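Local coordinates for protein aspartate-semialdehyde dehydrogenase (PDB 2YV3) that probably catalyses the NADPH-dependent reductive dephosphorylation of L-aspartyl-4-phosphate to L-aspartate-semialdehyde, a step toward lysine, methionine and threonine, at residues T234-A239 with Q311-A316; N124-I129 with H238-S243. All blocks are in the same frame, centred on the assembly; numbering follows the deposited sequence.

Contact 1: T234-A239 with Q311-A316; sequences TLRAHA and QLLKGA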
loop_
_atom_site.group_PDB
_atom_site.type_symbol
_atom_site.label_atom_id
_atom_site.label_comp_id
_atom_site.label_asym_id
_atom_site.label_seq_id
_atom_site.Cartn_x
_atom_site.Cartn_y
_atom_site.Cartn_z
ATOM N N THR A 234 0.278 7.678 -7.491
ATOM C CA THR A 234 0.027 6.985 -8.735
ATOM C C THR A 234 -1.056 7.726 -9.511
ATOM O O THR A 234 -1.992 8.250 -8.934
ATOM C CB THR A 234 -0.361 5.535 -8.460
ATOM O OG1 THR A 234 0.702 4.917 -7.735
ATOM C CG2 THR A 234 -0.516 4.768 -9.743
ATOM N N LEU A 235 -0.893 7.798 -10.823
ATOM C CA LEU A 235 -1.841 8.490 -11.672
ATOM C C LEU A 235 -3.250 7.926 -11.613
ATOM O O LEU A 235 -4.062 8.385 -10.829
ATOM C CB LEU A 235 -1.379 8.478 -13.134
ATOM C CG LEU A 235 -0.307 9.437 -13.646
ATOM C CD1 LEU A 235 -0.563 10.815 -13.039
ATOM C CD2 LEU A 235 1.064 8.941 -13.303
ATOM N N ARG A 236 -3.527 6.911 -12.431
ATOM C CA ARG A 236 -4.874 6.347 -12.519
ATOM C C ARG A 236 -5.189 4.902 -12.124
ATOM O O ARG A 236 -6.329 4.483 -12.316
ATOM C CB ARG A 236 -5.407 6.591 -13.944
ATOM C CG ARG A 236 -4.340 6.514 -15.051
ATOM C CD ARG A 236 -4.929 6.892 -16.402
ATOM N NE ARG A 236 -6.012 5.993 -16.792
ATOM C CZ ARG A 236 -6.961 6.292 -17.674
ATOM N NH1 ARG A 236 -6.979 7.481 -18.271
ATOM N NH2 ARG A 236 -7.886 5.395 -17.965
ATOM N N ALA A 237 -4.242 4.153 -11.551
ATOM C CA ALA A 237 -4.514 2.747 -11.194
ATOM C C ALA A 237 -4.640 2.362 -9.707
ATOM O O ALA A 237 -3.758 2.643 -8.890
ATOM C CB ALA A 237 -3.468 1.853 -11.857
ATOM N N HIS A 238 -5.722 1.685 -9.351
ATOM C CA HIS A 238 -5.911 1.268 -7.959
ATOM C C HIS A 238 -5.310 -0.096 -7.624
ATOM O O HIS A 238 -5.564 -1.067 -8.311
ATOM C CB HIS A 238 -7.396 1.209 -7.599
ATOM C CG HIS A 238 -7.998 2.531 -7.237
ATOM N ND1 HIS A 238 -9.334 2.672 -6.923
ATOM C CD2 HIS A 238 -7.459 3.767 -7.147
ATOM C CE1 HIS A 238 -9.593 3.939 -6.660
ATOM N NE2 HIS A 238 -8.472 4.626 -6.790
ATOM N N ALA A 239 -4.528 -0.166 -6.550
ATOM C CA ALA A 239 -3.945 -1.433 -6.114
ATOM C C ALA A 239 -4.567 -1.866 -4.781
ATOM O O ALA A 239 -4.930 -1.033 -3.955
ATOM C CB ALA A 239 -2.454 -1.287 -5.957
ATOM N N GLN A 311 -8.620 2.737 -12.529
ATOM C CA GLN A 311 -9.608 3.444 -11.721
ATOM C C GLN A 311 -10.631 4.289 -12.504
ATOM O O GLN A 311 -11.773 4.423 -12.079
ATOM C CB GLN A 311 -8.868 4.295 -10.691
ATOM C CG GLN A 311 -9.736 4.927 -9.633
ATOM C CD GLN A 311 -10.369 6.217 -10.092
ATOM O OE1 GLN A 311 -9.789 6.958 -10.899
ATOM N NE2 GLN A 311 -11.561 6.514 -9.567
ATOM N N LEU A 312 -10.244 4.853 -13.643
ATOM C CA LEU A 312 -11.197 5.630 -14.424
ATOM C C LEU A 312 -12.020 4.739 -15.331
ATOM O O LEU A 312 -13.006 5.173 -15.911
ATOM C CB LEU A 312 -10.488 6.685 -15.266
ATOM C CG LEU A 312 -10.717 8.091 -14.712
ATOM C CD1 LEU A 312 -10.065 9.109 -15.607
ATOM C CD2 LEU A 312 -12.214 8.365 -14.614
ATOM N N LEU A 313 -11.608 3.487 -15.457
ATOM C CA LEU A 313 -12.328 2.557 -16.304
ATOM C C LEU A 313 -13.326 1.756 -15.484
ATOM O O LEU A 313 -14.301 1.238 -16.014
ATOM C CB LEU A 313 -11.345 1.639 -17.048
ATOM C CG LEU A 313 -10.635 2.277 -18.252
ATOM C CD1 LEU A 313 -9.898 1.216 -19.025
ATOM C CD2 LEU A 313 -11.638 2.916 -19.164
ATOM N N LYS A 314 -13.081 1.655 -14.182
ATOM C CA LYS A 314 -14.010 0.956 -13.301
ATOM C C LYS A 314 -14.842 2.074 -12.666
ATOM O O LYS A 314 -15.013 2.219 -11.452
ATOM C CB LYS A 314 -13.256 0.087 -12.294
ATOM C CG LYS A 314 -12.484 -1.059 -12.998
ATOM C CD LYS A 314 -13.304 -1.734 -14.122
ATOM C CE LYS A 314 -14.291 -2.750 -13.548
ATOM N NZ LYS A 314 -15.348 -3.241 -14.495
ATOM N N GLY A 315 -15.314 2.887 -13.594
ATOM C CA GLY A 315 -16.166 4.014 -13.346
ATOM C C GLY A 315 -16.931 3.952 -14.652
ATOM O O GLY A 315 -18.098 3.534 -14.684
ATOM N N ALA A 316 -16.228 4.276 -15.738
ATOM C CA ALA A 316 -16.804 4.302 -17.075
ATOM C C ALA A 316 -16.988 2.993 -17.847
ATOM O O ALA A 316 -17.951 2.877 -18.598
ATOM C CB ALA A 316 -16.023 5.288 -17.938
#

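Contact 2: N124-I129 with H238-S243; sequences NCTTAI and HAEAVS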
loop_
_atom_site.group_PDB
_atom_site.type_symbol
_atom_site.label_atom_id
_atom_site.label_comp_id
_atom_site.label_asym_id
_atom_site.label_seq_id
_atom_site.Cartn_x
_atom_site.Cartn_y
_atom_site.Cartn_z
ATOM N N ASN A 124 -18.626 1.588 -6.418
ATOM C CA ASN A 124 -17.451 2.401 -6.142
ATOM C C ASN A 124 -16.301 1.907 -6.979
ATOM O O ASN A 124 -16.399 0.866 -7.601
ATOM C CB ASN A 124 -17.045 2.333 -4.679
ATOM C CG ASN A 124 -15.937 3.322 -4.345
ATOM O OD1 ASN A 124 -14.910 2.962 -3.760
ATOM N ND2 ASN A 124 -16.148 4.587 -4.713
ATOM N N CYS A 125 -15.208 2.650 -6.993
ATOM C CA CYS A 125 -14.045 2.247 -7.762
ATOM C C CYS A 125 -13.449 0.996 -7.125
ATOM O O CYS A 125 -13.503 -0.108 -7.680
ATOM C CB CYS A 125 -13.011 3.371 -7.752
ATOM S SG CYS A 125 -12.662 3.985 -6.060
ATOM N N THR A 126 -12.890 1.204 -5.940
ATOM C CA THR A 126 -12.242 0.166 -5.166
ATOM C C THR A 126 -13.033 -1.138 -5.095
ATOM O O THR A 126 -12.429 -2.209 -5.004
ATOM C CB THR A 126 -11.974 0.665 -3.731
ATOM O OG1 THR A 126 -11.211 1.872 -3.776
ATOM C CG2 THR A 126 -11.185 -0.354 -2.952
ATOM N N THR A 127 -14.368 -1.040 -5.138
ATOM C CA THR A 127 -15.253 -2.207 -5.057
ATOM C C THR A 127 -15.401 -2.962 -6.372
ATOM O O THR A 127 -15.378 -4.189 -6.399
ATOM C CB THR A 127 -16.676 -1.819 -4.576
ATOM O OG1 THR A 127 -16.652 -1.477 -3.183
ATOM C CG2 THR A 127 -17.627 -2.972 -4.771
ATOM N N ALA A 128 -15.566 -2.212 -7.458
ATOM C CA ALA A 128 -15.720 -2.799 -8.778
ATOM C C ALA A 128 -14.593 -3.791 -9.051
ATOM O O ALA A 128 -14.829 -5.012 -9.110
ATOM C CB ALA A 128 -15.729 -1.718 -9.830
ATOM N N ILE A 129 -13.366 -3.288 -9.198
ATOM C CA ILE A 129 -12.253 -4.185 -9.484
ATOM C C ILE A 129 -12.134 -5.319 -8.471
ATOM O O ILE A 129 -12.060 -6.475 -8.866
ATOM C CB ILE A 129 -10.887 -3.435 -9.614
ATOM C CG1 ILE A 129 -9.995 -3.724 -8.403
ATOM C CG2 ILE A 129 -11.121 -1.938 -9.830
ATOM C CD1 ILE A 129 -8.553 -3.982 -8.775
ATOM N N HIS A 238 -5.722 1.685 -9.351
ATOM C CA HIS A 238 -5.911 1.268 -7.959
ATOM C C HIS A 238 -5.310 -0.096 -7.624
ATOM O O HIS A 238 -5.564 -1.067 -8.311
ATOM C CB HIS A 238 -7.396 1.209 -7.599
ATOM C CG HIS A 238 -7.998 2.531 -7.237
ATOM N ND1 HIS A 238 -9.334 2.672 -6.923
ATOM C CD2 HIS A 238 -7.459 3.767 -7.147
ATOM C CE1 HIS A 238 -9.593 3.939 -6.660
ATOM N NE2 HIS A 238 -8.472 4.626 -6.790
ATOM N N ALA A 239 -4.528 -0.166 -6.550
ATOM C CA ALA A 239 -3.945 -1.433 -6.114
ATOM C C ALA A 239 -4.567 -1.866 -4.781
ATOM O O ALA A 239 -4.930 -1.033 -3.955
ATOM C CB ALA A 239 -2.454 -1.287 -5.957
ATOM N N GLU A 240 -4.714 -3.164 -4.567
ATOM C CA GLU A 240 -5.272 -3.616 -3.298
ATOM C C GLU A 240 -4.884 -5.037 -2.891
ATOM O O GLU A 240 -5.387 -6.009 -3.446
ATOM C CB GLU A 240 -6.807 -3.452 -3.289
ATOM C CG GLU A 240 -7.488 -3.625 -4.645
ATOM C CD GLU A 240 -9.013 -3.642 -4.547
ATOM O OE1 GLU A 240 -9.569 -4.564 -3.902
ATOM O OE2 GLU A 240 -9.649 -2.734 -5.121
ATOM N N ALA A 241 -3.978 -5.147 -1.924
ATOM C CA ALA A 241 -3.546 -6.450 -1.442
ATOM C C ALA A 241 -4.735 -7.070 -0.733
ATOM O O ALA A 241 -5.188 -6.569 0.296
ATOM C CB ALA A 241 -2.372 -6.299 -0.477
ATOM N N VAL A 242 -5.234 -8.169 -1.284
ATOM C CA VAL A 242 -6.401 -8.836 -0.730
ATOM C C VAL A 242 -6.087 -10.124 0.031
ATOM O O VAL A 242 -5.058 -10.754 -0.181
ATOM C CB VAL A 242 -7.414 -9.119 -1.859
ATOM C CG1 VAL A 242 -8.686 -9.752 -1.299
ATOM C CG2 VAL A 242 -7.731 -7.824 -2.585
ATOM N N SER A 243 -6.973 -10.486 0.953
ATOM C CA SER A 243 -6.819 -11.697 1.749
ATOM C C SER A 243 -8.216 -12.196 2.040
ATOM O O SER A 243 -9.141 -11.400 2.165
ATOM C CB SER A 243 -6.091 -11.391 3.045
ATOM O OG SER A 243 -4.863 -10.747 2.766
#

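Contact 1: T234-A239 with Q311-A316
Gln-311 lays an aliphatic carbon over one face of the His-238 ring. CG sits 3.2 Å from the ring centroid and 20° off the normal, a CH-pi contact displaced toward the CE1-NE2 rim. CG is anti to the backbone N (chi1 -171°), which puts it over the imidazole. The chain then bends at chi2, and the amide plane lies 42° from the ring. Its OE1 is hydrogen-bonded to Ser-155, which fixes that end of the amide. The pair brings the predicted proton acceptor, His-238, against Gln-311, predicted to bind NADP(+). An alanine in place of His-238 would remove the ring, and Gln-311 CG would probably lose its packing surface and have more freedom to shift. The backbones are joined by a bond from Gln-311 N to Arg-236 O (2.9 Å). Leu-312 CB lies over one face of the Arg-236 guanidinium, 4.0 Å from NH2, and Leu-313 CG is at the edge. Salt bridges to Glu-15 and Asp-310 hold the charge. His-238 lies near the start of strand 237-246 and pairs with Gly-309 of strand 302-310, which leads straight into Gln-311. Leu-312 and Leu-313 pack on helix 11-22, while His-238 and Gln-311 touch the start of helix 125-141.

Contact 2: N124-I129 with H238-S243
His-238, near the start of strand 237-246, meets Cys-125 of helix 125-141. Cys-125 SG stands at the ring edge, in the ring plane, 4.2 Å from the centroid. The ring carbon CE1 is its nearest atom, at 3.1 Å, and ND1 is at 3.7 Å from the same sulfur. SG lies between the backbone N and the carbonyl carbon (chi1 50°), a torsion that brings the sulfur up to the ring edge. Thr-126 also borders the ring. Its OG1 comes within 3.8 Å of His-238 ND1 from an oblique direction, and the two side chains cross at about a right angle. Its backbone N lies at the ring edge, near the plane.

Ala-239 turns away from the helix and packs on Val-191 of the second subunit. Glu-240 points back toward the helix, with its chain extended beyond CG. OE2 lies 2.8 Å from Thr-126 O; these are two acceptors as modelled, so the pair is not called a hydrogen bond. OE2 also meets Ile-129 CG1 at 3.4 Å, the two side chains reaching tip to tip, and Thr-126 CG2 at 3.6 Å. A buried carboxylate beside a carbonyl oxygen and hydrocarbon might have a raised pKa.

The helix and strand axes pass 9.3 Å apart at a crossing angle of -65°. Asn-124 is the N-cap, so Cys-125 stands in the first turn of helix 125-141. A cysteine at a helix start facing a histidine on a sheet strand is the pairing known from glyceraldehyde-3-phosphate dehydrogenase. Here Cys-125 is the predicted acyl-thioester nucleophile and His-238 the predicted proton acceptor.

How the contacts relate
Both contacts are buried near the centre of the folded chain, their centres about 10 Å apart. They share strand 237-246 and meet at His-238, which offers a ring face to contact 1 and an edge to contact 2. Contact 1 joins the strand to the segment after strand 302-310 and reaches the nucleotide-binding domain. It has a backbone hydrogen bond. Contact 2 sets the same strand against helix 125-141. It has no hydrogen bond across it and relies on sulfur, hydrocarbon and carboxyl packing. Each has one partly exposed residue, Arg-236 and Cys-125. Lys-314 packs on Ile-129. Gln-311 packs on Cys-125, which brings a predicted cofactor-binding residue up to the predicted nucleophile.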